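Local coordinates for Lin2111 protein (Listeria innocua, PDB 3EDP) that probably binds DNA as a transcription regulator of the GntR family, pairing a winged helix-turn-helix domain with a UTRA domain, at residues A[106-111]-A[122-127]; A[148-153]-A[216-221]; A[9-14]-A[50-55]; A[17-22]-A[60-65]. All blocks are in the same frame, centred on the assembly; numbering follows the deposited sequence.

Interaction 1. Residues A[106-111]-A[122-127]; sequences IRKAGK and NELVYS
Ile106 holds CG1 anti to its carbonyl carbon (chi1 -55°), and Tyr126 on the neighbouring strand sets CG the same way (chi1 -68°); the two form a non-hydrogen-bonded pair with side chains on one face of the sheet, and with both torsions alike they lie side by side and point the same way. Ile106 CG1 rests 3.7 Å from Tyr126 CE1, while the other branch, CG2, turns to Leu124 and meets its CB at 3.7 Å. On the opposite face of the sheet Arg107 pairs with Val125, and Arg107 CG touches Val125 CG2 at 3.8 Å. Its chi3 (-83°) swings NE toward the backbone just ahead: Arg107 NE donates to Lys108 O at 2.9 Å, with the oxygen close to the guanidinium plane, and NH2 adds weak bonds to Lys108 O and Ala109 O. Arg107 NH2 also binds a glycerol, probably from the crystallisation liquor.

Between the strands run two backbone bonds, Arg107 N to Val125 O at 3.1 Å and Val125 N to Arg107 O at 2.9 Å. A third, from Ala109 N to Glu123 O at 2.8 Å, continues the ladder past the last strand residue. Glu123 OE2 accepts the backbone N-H of Lys120. Ala109 CB sits 4.1 Å from Val125 CG1. Tyr72 and Val64 of the GntR-family region touch Ile106, whereas Ile144 of the next strand packs on Val125. The arrangement is an antiparallel pairing of neighbouring strands joined through a helix, at one margin of the six-stranded antiparallel sheet of the UTRA domain.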
# COMPACT_ATOMS: atom_id res chain seq x y z
N ILE A 106 -11.96 -21.36 -1.35
CA ILE A 106 -11.02 -21.80 -0.33
C ILE A 106 -10.19 -22.95 -0.89
O ILE A 106 -10.70 -23.81 -1.60
CB ILE A 106 -11.77 -22.30 0.91
CG1 ILE A 106 -12.73 -21.21 1.41
CG2 ILE A 106 -10.79 -22.75 1.98
CD1 ILE A 106 -13.65 -21.68 2.52
N ARG A 107 -8.91 -22.96 -0.54
CA ARG A 107 -7.97 -23.97 -1.03
C ARG A 107 -6.86 -24.12 0.01
O ARG A 107 -6.70 -23.26 0.88
CB ARG A 107 -7.35 -23.49 -2.34
CG ARG A 107 -6.78 -22.06 -2.20
CD ARG A 107 -5.81 -21.69 -3.32
NE ARG A 107 -4.46 -22.19 -3.04
CZ ARG A 107 -3.44 -22.09 -3.89
NH1 ARG A 107 -3.61 -21.52 -5.08
NH2 ARG A 107 -2.24 -22.57 -3.56
N LYS A 108 -6.09 -25.19 -0.10
CA LYS A 108 -4.91 -25.33 0.75
C LYS A 108 -3.88 -24.27 0.38
O LYS A 108 -3.83 -23.81 -0.76
CB LYS A 108 -4.31 -26.73 0.62
CG LYS A 108 -4.95 -27.76 1.54
CD LYS A 108 -4.69 -29.18 1.07
CE LYS A 108 -5.53 -29.51 -0.16
NZ LYS A 108 -5.68 -30.98 -0.36
N ALA A 109 -3.07 -23.88 1.35
CA ALA A 109 -2.05 -22.87 1.12
C ALA A 109 -1.02 -23.37 0.11
O ALA A 109 -0.61 -22.63 -0.78
CB ALA A 109 -1.37 -22.49 2.44
N GLY A 110 -0.62 -24.63 0.26
CA GLY A 110 0.46 -25.18 -0.55
C GLY A 110 1.82 -24.65 -0.08
O GLY A 110 1.88 -23.74 0.74
N LYS A 111 2.89 -25.22 -0.63
CA LYS A 111 4.25 -24.87 -0.21
C LYS A 111 4.59 -23.39 -0.34
O LYS A 111 5.14 -22.80 0.59
CB LYS A 111 5.28 -25.69 -1.00
CG LYS A 111 5.84 -26.88 -0.23
CD LYS A 111 4.75 -27.86 0.17
CE LYS A 111 5.07 -28.51 1.50
NZ LYS A 111 5.14 -27.49 2.58
N ASN A 122 -1.08 -27.37 4.45
CA ASN A 122 -2.42 -27.95 4.35
C ASN A 122 -3.50 -27.07 4.97
O ASN A 122 -4.68 -27.39 4.90
CB ASN A 122 -2.44 -29.33 5.00
CG ASN A 122 -1.96 -29.31 6.44
OD1 ASN A 122 -0.82 -28.93 6.71
ND2 ASN A 122 -2.83 -29.71 7.36
N GLU A 123 -3.09 -25.98 5.59
CA GLU A 123 -4.05 -25.03 6.15
C GLU A 123 -4.67 -24.20 5.04
O GLU A 123 -4.10 -24.07 3.96
CB GLU A 123 -3.38 -24.16 7.22
CG GLU A 123 -2.97 -24.96 8.46
CD GLU A 123 -2.21 -24.14 9.47
OE1 GLU A 123 -2.49 -24.29 10.68
OE2 GLU A 123 -1.33 -23.34 9.07
N LEU A 124 -5.84 -23.64 5.30
CA LEU A 124 -6.64 -23.06 4.24
C LEU A 124 -6.46 -21.55 4.07
O LEU A 124 -6.19 -20.84 5.04
CB LEU A 124 -8.12 -23.38 4.46
CG LEU A 124 -8.42 -24.87 4.65
CD1 LEU A 124 -9.88 -25.07 5.02
CD2 LEU A 124 -8.06 -25.66 3.39
N VAL A 125 -6.64 -21.08 2.84
CA VAL A 125 -6.64 -19.67 2.52
C VAL A 125 -7.78 -19.37 1.56
O VAL A 125 -8.20 -20.24 0.79
CB VAL A 125 -5.30 -19.21 1.85
CG1 VAL A 125 -4.11 -19.52 2.75
CG2 VAL A 125 -5.12 -19.86 0.48
N TYR A 126 -8.30 -18.15 1.62
CA TYR A 126 -9.23 -17.67 0.61
C TYR A 126 -8.44 -17.19 -0.58
O TYR A 126 -7.38 -16.56 -0.43
CB TYR A 126 -10.06 -16.51 1.13
CG TYR A 126 -11.04 -16.87 2.21
CD1 TYR A 126 -12.22 -17.55 1.90
CD2 TYR A 126 -10.81 -16.51 3.54
CE1 TYR A 126 -13.13 -17.88 2.88
CE2 TYR A 126 -11.72 -16.82 4.53
CZ TYR A 126 -12.88 -17.51 4.19
OH TYR A 126 -13.79 -17.83 5.16
N SER A 127 -8.95 -17.47 -1.76
CA SER A 127 -8.35 -16.98 -2.99
C SER A 127 -9.40 -16.18 -3.72
O SER A 127 -10.48 -16.70 -4.03
CB SER A 127 -7.86 -18.14 -3.85
OG SER A 127 -7.27 -17.65 -5.04

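Interaction 2. Residues A[148-153]-A[216-221]; sequences GLYPDL and PIAIQY
Tyr150 reaches across from the loop after strand 137-146 and lays its ring edge against the backbone of strand 215-225, the close part of this contact. Tyr150 CE2 comes within 3.3 Å of Ile217 O, which lies near the plane of the ring. CG stands anti to the carbonyl carbon (chi1 -60°). Tyr150 OH also lies near Ile217 O, at 3.5 Å but without a hydrogen bond, and has aliphatic groups around it, Ile217 CG1 at 3.9 Å and Ala218 CB at 3.8 Å.

Beside it the contact is sparser. Leu149 touches through a single branch, CD2, 3.7 Å from Ile217 CA and 3.8 Å from Pro216 O; the side chains themselves approach no closer than 4.3 Å, Leu149 CD2 to Ile217 CB. Leu149 and Pro216 are partly exposed, so this flank lies nearer the solvent than Tyr150, Ile217 and Ala218, which are buried. Ile217 and Ala218 both face Phe209, a classic beta bulge in the antiparallel pairing with strand 201-211.

The segments share no hydrogen bond: they meet by van der Waals contact, while the buried tyrosine hydroxyl is satisfied by its hydrogen bond with Val167 O of helix 163-167.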
# COMPACT_ATOMS: atom_id res chain seq x y z
N GLY A 148 -7.56 -18.71 8.94
CA GLY A 148 -7.30 -18.51 10.36
C GLY A 148 -7.06 -17.07 10.77
O GLY A 148 -7.06 -16.75 11.95
N LEU A 149 -6.86 -16.20 9.79
CA LEU A 149 -6.62 -14.79 10.05
C LEU A 149 -7.87 -13.96 9.76
O LEU A 149 -8.00 -12.82 10.22
CB LEU A 149 -5.45 -14.28 9.20
CG LEU A 149 -4.03 -14.34 9.78
CD1 LEU A 149 -3.87 -15.41 10.85
CD2 LEU A 149 -3.00 -14.53 8.67
N TYR A 150 -8.79 -14.53 8.98
CA TYR A 150 -10.08 -13.89 8.70
C TYR A 150 -11.25 -14.83 9.02
O TYR A 150 -12.17 -14.99 8.22
CB TYR A 150 -10.13 -13.41 7.24
CG TYR A 150 -9.03 -12.40 6.92
CD1 TYR A 150 -9.31 -11.04 6.84
CD2 TYR A 150 -7.72 -12.82 6.73
CE1 TYR A 150 -8.31 -10.13 6.57
CE2 TYR A 150 -6.71 -11.90 6.47
CZ TYR A 150 -7.01 -10.56 6.38
OH TYR A 150 -6.02 -9.64 6.13
N PRO A 151 -11.21 -15.45 10.22
CA PRO A 151 -12.13 -16.53 10.62
C PRO A 151 -13.61 -16.14 10.61
O PRO A 151 -14.45 -16.99 10.32
CB PRO A 151 -11.70 -16.82 12.07
CG PRO A 151 -11.10 -15.54 12.53
CD PRO A 151 -10.31 -15.10 11.33
N ASP A 152 -13.93 -14.89 10.92
CA ASP A 152 -15.31 -14.51 11.16
C ASP A 152 -16.03 -13.90 9.96
O ASP A 152 -17.23 -13.61 10.02
CB ASP A 152 -15.39 -13.56 12.36
CG ASP A 152 -14.89 -14.20 13.64
OD1 ASP A 152 -15.25 -15.37 13.91
OD2 ASP A 152 -14.13 -13.54 14.38
N LEU A 153 -15.31 -13.71 8.86
CA LEU A 153 -15.90 -13.11 7.67
C LEU A 153 -16.82 -14.09 6.93
O LEU A 153 -16.42 -15.21 6.63
CB LEU A 153 -14.80 -12.64 6.72
CG LEU A 153 -14.13 -11.29 7.01
CD1 LEU A 153 -13.41 -11.32 8.34
CD2 LEU A 153 -13.17 -10.93 5.88
N PRO A 216 2.82 -11.70 8.38
CA PRO A 216 2.08 -11.50 7.13
C PRO A 216 0.63 -11.92 7.34
O PRO A 216 0.39 -12.98 7.90
CB PRO A 216 2.77 -12.46 6.15
CG PRO A 216 4.04 -12.89 6.82
CD PRO A 216 3.76 -12.84 8.29
N ILE A 217 -0.31 -11.09 6.90
CA ILE A 217 -1.72 -11.41 7.06
C ILE A 217 -2.43 -11.51 5.72
O ILE A 217 -3.52 -12.08 5.63
CB ILE A 217 -2.45 -10.37 7.95
CG1 ILE A 217 -2.38 -8.98 7.32
CG2 ILE A 217 -1.85 -10.36 9.37
CD1 ILE A 217 -3.09 -7.90 8.14
N ALA A 218 -1.81 -10.97 4.67
CA ALA A 218 -2.43 -11.00 3.35
C ALA A 218 -1.43 -10.80 2.22
O ALA A 218 -0.39 -10.16 2.40
CB ALA A 218 -3.54 -9.95 3.26
N ILE A 219 -1.75 -11.35 1.06
CA ILE A 219 -0.93 -11.16 -0.13
C ILE A 219 -1.81 -10.72 -1.28
O ILE A 219 -2.91 -11.24 -1.46
CB ILE A 219 -0.24 -12.46 -0.56
CG1 ILE A 219 0.69 -12.97 0.53
CG2 ILE A 219 0.52 -12.25 -1.86
CD1 ILE A 219 1.18 -14.37 0.28
N GLN A 220 -1.31 -9.77 -2.06
CA GLN A 220 -1.99 -9.32 -3.28
C GLN A 220 -1.03 -9.28 -4.46
O GLN A 220 0.11 -8.85 -4.33
CB GLN A 220 -2.59 -7.94 -3.07
CG GLN A 220 -3.34 -7.39 -4.29
CD GLN A 220 -4.01 -6.06 -3.97
OE1 GLN A 220 -3.64 -5.39 -3.01
NE2 GLN A 220 -5.02 -5.70 -4.75
N TYR A 221 -1.51 -9.75 -5.61
CA TYR A 221 -0.76 -9.63 -6.85
C TYR A 221 -1.62 -8.82 -7.79
O TYR A 221 -2.78 -9.15 -8.00
CB TYR A 221 -0.46 -11.00 -7.46
CG TYR A 221 0.34 -11.91 -6.57
CD1 TYR A 221 1.69 -11.66 -6.33
CD2 TYR A 221 -0.24 -13.02 -5.97
CE1 TYR A 221 2.43 -12.50 -5.51
CE2 TYR A 221 0.50 -13.86 -5.15
CZ TYR A 221 1.83 -13.59 -4.93
OH TYR A 221 2.56 -14.43 -4.12

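Interaction 3. Residues A[9-14]-A[50-55]; sequences PLFEVI and IRRAVD
Phe11 lies against Arg52 and Ala53 where helix 10-23 crosses helix 47-59. Its CB, nearest of all its side-chain atoms, meets Arg52 CB at 3.6 Å and Ala53 N at 3.8 Å. CG, placed between the backbone N and the carbonyl carbon (chi1 74°), is 3.7 Å from Arg52 CB. One step further out, CD1 approaches Arg52 O at 3.8 Å, and the ring goes on toward Leu56, one turn along helix 47-59. Glu12 CG lies over one face of the ring, offset toward the rim.

Arg52 crosses the phenylalanine side chain at about a right angle. It contributes its CB, while the extended chain from CG to NE carries the guanidinium away, its plane 56° from that of the ring. The axes of the two short helix segments approach to 8.0 Å and their directions differ by 58°. This is the packing of the first helix of a GntR-type winged helix-turn-helix domain on the third, which in such domains is the usual DNA-recognition helix; Pro9 occupies the N-cap of the first.

The small side chain of Ala53 is consistent with the close approach of the backbones here: its CB sits 3.5 Å from Phe11 O and 4.0 Å from Ile14 CG2. From there Ile14 CG2 extends the apolar patch to Ile50 CD1 at 4.1 Å, the two isoleucines crossing at about a right angle. Ile50 also packs on Leu39 of helix 36-42, and Ile14 on Tyr43.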
# COMPACT_ATOMS: atom_id res chain seq x y z
N PRO A 9 -27.66 -44.76 -3.94
CA PRO A 9 -26.93 -45.19 -2.75
C PRO A 9 -27.01 -44.16 -1.61
O PRO A 9 -27.19 -42.97 -1.85
CB PRO A 9 -25.48 -45.34 -3.26
CG PRO A 9 -25.45 -44.47 -4.49
CD PRO A 9 -26.79 -44.69 -5.12
N LEU A 10 -26.86 -44.63 -0.38
CA LEU A 10 -27.07 -43.79 0.80
C LEU A 10 -26.14 -42.57 0.90
O LEU A 10 -26.57 -41.48 1.28
CB LEU A 10 -26.95 -44.64 2.08
CG LEU A 10 -27.20 -43.83 3.36
CD1 LEU A 10 -28.63 -43.30 3.39
CD2 LEU A 10 -26.89 -44.66 4.60
N PHE A 11 -24.87 -42.73 0.55
CA PHE A 11 -23.97 -41.58 0.61
C PHE A 11 -24.46 -40.45 -0.32
O PHE A 11 -24.34 -39.27 0.02
CB PHE A 11 -22.51 -41.96 0.34
CG PHE A 11 -22.21 -42.27 -1.10
CD1 PHE A 11 -21.73 -41.29 -1.96
CD2 PHE A 11 -22.37 -43.56 -1.59
CE1 PHE A 11 -21.43 -41.57 -3.29
CE2 PHE A 11 -22.08 -43.86 -2.93
CZ PHE A 11 -21.60 -42.86 -3.77
N GLU A 12 -25.04 -40.82 -1.46
CA GLU A 12 -25.56 -39.81 -2.38
C GLU A 12 -26.82 -39.15 -1.82
O GLU A 12 -27.02 -37.95 -2.00
CB GLU A 12 -25.86 -40.41 -3.75
CG GLU A 12 -24.64 -40.66 -4.61
CD GLU A 12 -25.00 -41.28 -5.95
OE1 GLU A 12 -26.19 -41.29 -6.32
OE2 GLU A 12 -24.07 -41.76 -6.65
N VAL A 13 -27.66 -39.93 -1.16
CA VAL A 13 -28.85 -39.37 -0.52
C VAL A 13 -28.42 -38.35 0.53
O VAL A 13 -28.95 -37.23 0.58
CB VAL A 13 -29.73 -40.46 0.13
CG1 VAL A 13 -30.90 -39.83 0.90
CG2 VAL A 13 -30.25 -41.42 -0.93
N ILE A 14 -27.44 -38.72 1.34
CA ILE A 14 -26.94 -37.83 2.38
C ILE A 14 -26.22 -36.59 1.82
O ILE A 14 -26.42 -35.49 2.31
CB ILE A 14 -26.07 -38.59 3.41
CG1 ILE A 14 -26.95 -39.54 4.22
CG2 ILE A 14 -25.36 -37.63 4.36
CD1 ILE A 14 -26.19 -40.34 5.23
N ILE A 50 -20.54 -41.12 5.64
CA ILE A 50 -20.36 -39.67 5.71
C ILE A 50 -19.13 -39.25 4.90
O ILE A 50 -19.16 -38.24 4.18
CB ILE A 50 -20.21 -39.20 7.17
CG1 ILE A 50 -21.53 -39.38 7.93
CG2 ILE A 50 -19.74 -37.75 7.23
CD1 ILE A 50 -22.73 -38.74 7.25
N ARG A 51 -18.06 -40.03 4.99
CA ARG A 51 -16.83 -39.68 4.27
C ARG A 51 -17.07 -39.68 2.77
O ARG A 51 -16.54 -38.83 2.03
CB ARG A 51 -15.67 -40.62 4.64
CG ARG A 51 -14.41 -40.39 3.80
CD ARG A 51 -13.28 -41.34 4.17
NE ARG A 51 -13.63 -42.74 3.95
CZ ARG A 51 -13.81 -43.63 4.92
NH1 ARG A 51 -14.13 -44.89 4.62
NH2 ARG A 51 -13.68 -43.27 6.19
N ARG A 52 -17.91 -40.60 2.31
CA ARG A 52 -18.26 -40.68 0.90
C ARG A 52 -19.17 -39.53 0.46
O ARG A 52 -19.02 -39.01 -0.64
CB ARG A 52 -18.93 -42.02 0.58
CG ARG A 52 -17.97 -43.21 0.62
CD ARG A 52 -18.75 -44.51 0.68
NE ARG A 52 -17.91 -45.67 0.40
CZ ARG A 52 -18.31 -46.93 0.56
NH1 ARG A 52 -19.54 -47.19 1.01
NH2 ARG A 52 -17.47 -47.92 0.26
N ALA A 53 -20.11 -39.15 1.32
CA ALA A 53 -20.98 -38.02 1.04
C ALA A 53 -20.14 -36.75 0.89
O ALA A 53 -20.31 -35.99 -0.06
CB ALA A 53 -22.02 -37.84 2.15
N VAL A 54 -19.23 -36.53 1.85
CA VAL A 54 -18.38 -35.36 1.84
C VAL A 54 -17.45 -35.36 0.61
O VAL A 54 -17.32 -34.33 -0.05
CB VAL A 54 -17.57 -35.21 3.16
CG1 VAL A 54 -16.59 -34.02 3.09
CG2 VAL A 54 -18.52 -35.02 4.35
N ASP A 55 -16.84 -36.50 0.31
CA ASP A 55 -16.00 -36.62 -0.90
C ASP A 55 -16.76 -36.11 -2.12
O ASP A 55 -16.21 -35.42 -2.97
CB ASP A 55 -15.60 -38.07 -1.18
CG ASP A 55 -14.51 -38.58 -0.27
OD1 ASP A 55 -13.96 -37.81 0.54
OD2 ASP A 55 -14.21 -39.79 -0.37

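Interaction 4. Residues A[17-22]-A[60-65]; sequences KIKDSI and EGLVVR
Lys19 and Glu60 form a salt bridge, the polar part of the contact, with Lys19 NZ 3.3 Å from Glu60 OE2. The hydrogen bond within it is weak, and OE1 stands at a similar 3.4 Å from NZ, so the ammonium group faces both carboxylate oxygens. The two side chains cross at about a right angle. Next to the charges, Leu62 CD1 lies against the aliphatic part of the lysine, 3.7 Å from Lys19 CG and 3.8 Å from its CD. One turn on, Ile22 CD1 reaches Val63 CG1 at 3.7 Å and comes to 4.0 Å from Leu62 O.

Torsions set the reach of the lysine. CG is anti to the backbone N (chi1 -151°), and a bend at chi3 (-46°) places CE 3.4 Å from Glu60 OE1. On the other side, Gly61 ends helix 47-59 in a Schellman motif with positive phi; the chain turns there, and the CB atoms of Glu60 and Leu62 both point toward helix 10-23.

Further out, Val63 rests on Leu57 and Val58 of helix 47-59, Ile22 touches Val73 of the partner strand, and backbone bonds join Leu62 to Gln74 and Val64 to Tyr72. Arg65 is fixed by salt bridges to Glu36 and Asp55. First helix, end of the third and opening strand of the two-stranded hairpin thus meet as in the winged helix-turn-helix domain of GntR regulators.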
# COMPACT_ATOMS: atom_id res chain seq x y z
N LYS A 17 -28.80 -34.06 0.91
CA LYS A 17 -29.38 -33.39 2.08
C LYS A 17 -28.44 -32.31 2.61
O LYS A 17 -28.88 -31.22 2.99
CB LYS A 17 -29.74 -34.40 3.17
CG LYS A 17 -30.87 -35.35 2.75
CD LYS A 17 -31.50 -36.07 3.93
CE LYS A 17 -30.75 -37.36 4.27
NZ LYS A 17 -31.51 -38.21 5.25
N ILE A 18 -27.14 -32.59 2.62
CA ILE A 18 -26.17 -31.58 3.03
C ILE A 18 -26.17 -30.43 2.02
O ILE A 18 -26.08 -29.26 2.40
CB ILE A 18 -24.76 -32.16 3.16
CG1 ILE A 18 -24.73 -33.18 4.30
CG2 ILE A 18 -23.73 -31.03 3.43
CD1 ILE A 18 -23.63 -34.18 4.19
N LYS A 19 -26.27 -30.77 0.74
CA LYS A 19 -26.35 -29.77 -0.31
C LYS A 19 -27.57 -28.86 -0.09
O LYS A 19 -27.48 -27.65 -0.25
CB LYS A 19 -26.44 -30.46 -1.67
CG LYS A 19 -25.85 -29.67 -2.82
CD LYS A 19 -25.89 -30.50 -4.11
CE LYS A 19 -25.39 -31.91 -3.86
NZ LYS A 19 -25.66 -32.81 -5.03
N ASP A 20 -28.69 -29.47 0.29
CA ASP A 20 -29.90 -28.70 0.60
C ASP A 20 -29.65 -27.70 1.71
O ASP A 20 -30.02 -26.53 1.60
CB ASP A 20 -31.05 -29.63 1.00
CG ASP A 20 -31.52 -30.52 -0.14
OD1 ASP A 20 -31.16 -30.23 -1.30
OD2 ASP A 20 -32.25 -31.50 0.13
N SER A 21 -29.01 -28.16 2.78
CA SER A 21 -28.69 -27.30 3.91
C SER A 21 -27.80 -26.14 3.48
O SER A 21 -27.98 -25.01 3.93
CB SER A 21 -28.01 -28.10 5.02
OG SER A 21 -28.88 -29.10 5.52
N ILE A 22 -26.84 -26.44 2.61
CA ILE A 22 -25.95 -25.41 2.08
C ILE A 22 -26.74 -24.39 1.27
O ILE A 22 -26.51 -23.19 1.38
CB ILE A 22 -24.83 -26.02 1.23
CG1 ILE A 22 -23.88 -26.83 2.11
CG2 ILE A 22 -24.06 -24.93 0.48
CD1 ILE A 22 -22.72 -27.45 1.38
N GLU A 60 -17.66 -31.78 -6.01
CA GLU A 60 -18.58 -30.82 -6.62
C GLU A 60 -18.18 -29.38 -6.30
O GLU A 60 -18.80 -28.44 -6.79
CB GLU A 60 -20.01 -31.08 -6.15
CG GLU A 60 -20.71 -32.23 -6.86
CD GLU A 60 -22.09 -32.53 -6.28
OE1 GLU A 60 -22.26 -32.37 -5.05
OE2 GLU A 60 -22.99 -32.94 -7.04
N GLY A 61 -17.15 -29.21 -5.48
CA GLY A 61 -16.67 -27.89 -5.11
C GLY A 61 -17.59 -27.14 -4.16
O GLY A 61 -17.61 -25.92 -4.16
N LEU A 62 -18.35 -27.87 -3.36
CA LEU A 62 -19.31 -27.24 -2.45
C LEU A 62 -18.78 -27.11 -1.02
O LEU A 62 -19.22 -26.26 -0.27
CB LEU A 62 -20.62 -28.03 -2.45
CG LEU A 62 -21.25 -28.11 -3.84
CD1 LEU A 62 -22.37 -29.14 -3.88
CD2 LEU A 62 -21.73 -26.74 -4.27
N VAL A 63 -17.83 -27.97 -0.66
CA VAL A 63 -17.22 -27.92 0.67
C VAL A 63 -15.75 -28.26 0.56
O VAL A 63 -15.29 -28.80 -0.45
CB VAL A 63 -17.88 -28.92 1.67
CG1 VAL A 63 -19.38 -28.99 1.48
CG2 VAL A 63 -17.28 -30.29 1.52
N VAL A 64 -15.01 -27.97 1.62
CA VAL A 64 -13.60 -28.31 1.65
C VAL A 64 -13.26 -28.79 3.05
O VAL A 64 -13.83 -28.32 4.04
CB VAL A 64 -12.73 -27.08 1.26
CG1 VAL A 64 -13.08 -25.88 2.12
CG2 VAL A 64 -11.24 -27.42 1.37
N ARG A 65 -12.36 -29.76 3.14
CA ARG A 65 -11.93 -30.27 4.43
C ARG A 65 -10.77 -29.45 4.98
O ARG A 65 -9.91 -29.00 4.23
CB ARG A 65 -11.48 -31.73 4.31
CG ARG A 65 -12.59 -32.74 4.00
CD ARG A 65 -12.03 -34.15 4.09
NE ARG A 65 -13.08 -35.17 4.18
CZ ARG A 65 -13.50 -35.89 3.15
NH1 ARG A 65 -12.98 -35.72 1.94
NH2 ARG A 65 -14.46 -36.80 3.33

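Interactions 3 and 4 lie in the GntR range, interactions 1 and 2 in the UTRA range. Interactions 3 and 4 share helix 10-23, alternate along the chain and have centres 11 Å apart; Val54 of the one packs on Val63 of the other. Interaction 1 follows, and interaction 2 comes last, both reaching the same six-stranded sheet with centres 11 Å apart. Interaction 3 is about 32 Å, centre to centre, from interaction 2. Interaction 1 also touches interaction 4, Ile106 and Leu124 packing on Val64, so the wing strand meets the sheet margin there. The contact of interactions 1 and 4 joins the probable DNA-binding domain to the UTRA domain.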